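PDB 3MT1: putative carboxynorspermidine decarboxylase protein, which probably decarboxylates carboxynorspermidine and carboxyspermidine to norspermidine and spermidine, using pyridoxal 5'-phosphate as cofactor, and works as a homodimer. Local coordinates for residues 11-14 with 15-18. Numbering follows the deposited sequence.
Sequences KAKL and TRNM
Arg-16 folds back over Lys-13 in the first turns of helix 11-28, the helix that leads from strand 6-10 of the mixed beta sheet into the first strand of the alpha/beta barrel of this class-II decarboxylase. Its CG leaves anti to the backbone N (chi1 175°), and bends at chi2 and chi3 then swing the guanidinium back. Weak, strongly bent bonds run from NH2 (2.8 Å) and NE (3.0 Å) of Arg-16 to Lys-13 O, which also receives Asn-17 N at 3.3 Å in the normal helical pattern. Lys-13 CB lies over one guanidinium face, toward its rim, while the lysine chain extends away. Replacing Arg-16 by alanine would probably cost Lys-13 O its two weak side-chain bonds, and Thr-237 O its weak bond from NH2, and take the guanidinium off Lys-13 CB. The side chain of Asn-17, about 8 Å from that of Glu-233, a predicted substrate-binding residue, turns ND2 to Ser-235 O and Thr-237 O. On the buried side Leu-14 CD1 meets the CE of selenomethionine Met-18 at 4.5 Å, and both side chains pack against helices 45-49 and 233-236. Thr-15 grips Lys-11 O twice, N and OG1 each 3.0 Å away and approaching from opposite faces of the carbonyl plane.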
loop_
_atom_site.group_PDB
_atom_site.type_symbol
_atom_site.label_atom_id
_atom_site.label_comp_id
_atom_site.label_asym_id
_atom_site.label_seq_id
_atom_site.Cartn_x
_atom_site.Cartn_y
_atom_site.Cartn_z
ATOM N N LYS B 11 1.335 -7.618 24.649
ATOM C CA LYS B 11 2.618 -7.819 25.274
ATOM C C LYS B 11 2.857 -9.300 25.688
ATOM O O LYS B 11 3.921 -9.877 25.408
ATOM C CB LYS B 11 2.772 -6.886 26.472
ATOM C CG LYS B 11 4.206 -6.658 26.788
ATOM C CD LYS B 11 4.427 -6.180 28.143
ATOM C CE LYS B 11 5.923 -6.111 28.393
ATOM N NZ LYS B 11 6.216 -5.961 29.837
ATOM N N ALA B 12 1.877 -9.914 26.344
ATOM C CA ALA B 12 2.043 -11.305 26.797
ATOM C C ALA B 12 2.195 -12.351 25.656
ATOM O O ALA B 12 2.953 -13.305 25.799
ATOM C CB ALA B 12 0.926 -11.704 27.763
ATOM N N LYS B 13 1.480 -12.160 24.546
ATOM C CA LYS B 13 1.542 -13.083 23.415
ATOM C C LYS B 13 2.813 -12.930 22.599
ATOM O O LYS B 13 3.366 -13.921 22.092
ATOM C CB LYS B 13 0.329 -12.933 22.511
ATOM C CG LYS B 13 -0.883 -13.550 23.144
ATOM C CD LYS B 13 -2.127 -13.219 22.345
ATOM C CE LYS B 13 -3.340 -13.652 23.098
ATOM N NZ LYS B 13 -4.437 -12.895 22.495
ATOM N N LEU B 14 3.269 -11.693 22.476
ATOM C CA LEU B 14 4.523 -11.440 21.832
ATOM C C LEU B 14 5.612 -12.129 22.640
ATOM O O LEU B 14 6.410 -12.862 22.077
ATOM C CB LEU B 14 4.782 -9.940 21.705
ATOM C CG LEU B 14 6.107 -9.482 21.077
ATOM C CD1 LEU B 14 6.344 -10.000 19.625
ATOM C CD2 LEU B 14 6.092 -7.996 21.014
ATOM N N THR B 15 5.624 -11.925 23.954
ATOM C CA THR B 15 6.596 -12.584 24.823
ATOM C C THR B 15 6.604 -14.106 24.701
ATOM O O THR B 15 7.680 -14.701 24.663
ATOM C CB THR B 15 6.380 -12.199 26.276
ATOM O OG1 THR B 15 6.571 -10.796 26.393
ATOM C CG2 THR B 15 7.343 -12.929 27.194
ATOM N N ARG B 16 5.419 -14.723 24.656
ATOM C CA ARG B 16 5.293 -16.163 24.398
ATOM C C ARG B 16 6.192 -16.512 23.198
ATOM O O ARG B 16 7.021 -17.389 23.304
ATOM C CB ARG B 16 3.803 -16.535 24.209
ATOM C CG ARG B 16 3.405 -17.981 23.800
ATOM C CD ARG B 16 2.186 -17.932 22.824
ATOM N NE ARG B 16 2.381 -16.793 21.884
ATOM C CZ ARG B 16 1.541 -16.367 20.933
ATOM N NH1 ARG B 16 0.375 -16.958 20.711
ATOM N NH2 ARG B 16 1.891 -15.323 20.186
ATOM N N ASN B 17 6.100 -15.756 22.099
ATOM C CA ASN B 17 6.906 -16.008 20.900
ATOM C C ASN B 17 8.377 -15.827 21.165
ATOM O O ASN B 17 9.216 -16.584 20.677
ATOM C CB ASN B 17 6.531 -15.064 19.754
ATOM C CG ASN B 17 5.173 -15.348 19.165
ATOM O OD1 ASN B 17 4.547 -16.375 19.446
ATOM N ND2 ASN B 17 4.698 -14.424 18.337
HETATM N N MSE B 18 8.685 -14.795 21.926
HETATM C CA MSE B 18 10.042 -14.468 22.187
HETATM C C MSE B 18 10.701 -15.589 22.976
HETATM O O MSE B 18 11.818 -15.965 22.688
HETATM C CB MSE B 18 10.093 -13.139 22.901
HETATM C CG MSE B 18 9.776 -11.968 21.950
HETATM SE SE MSE B 18 11.100 -11.813 20.503
HETATM C CE MSE B 18 10.047 -12.417 18.960
#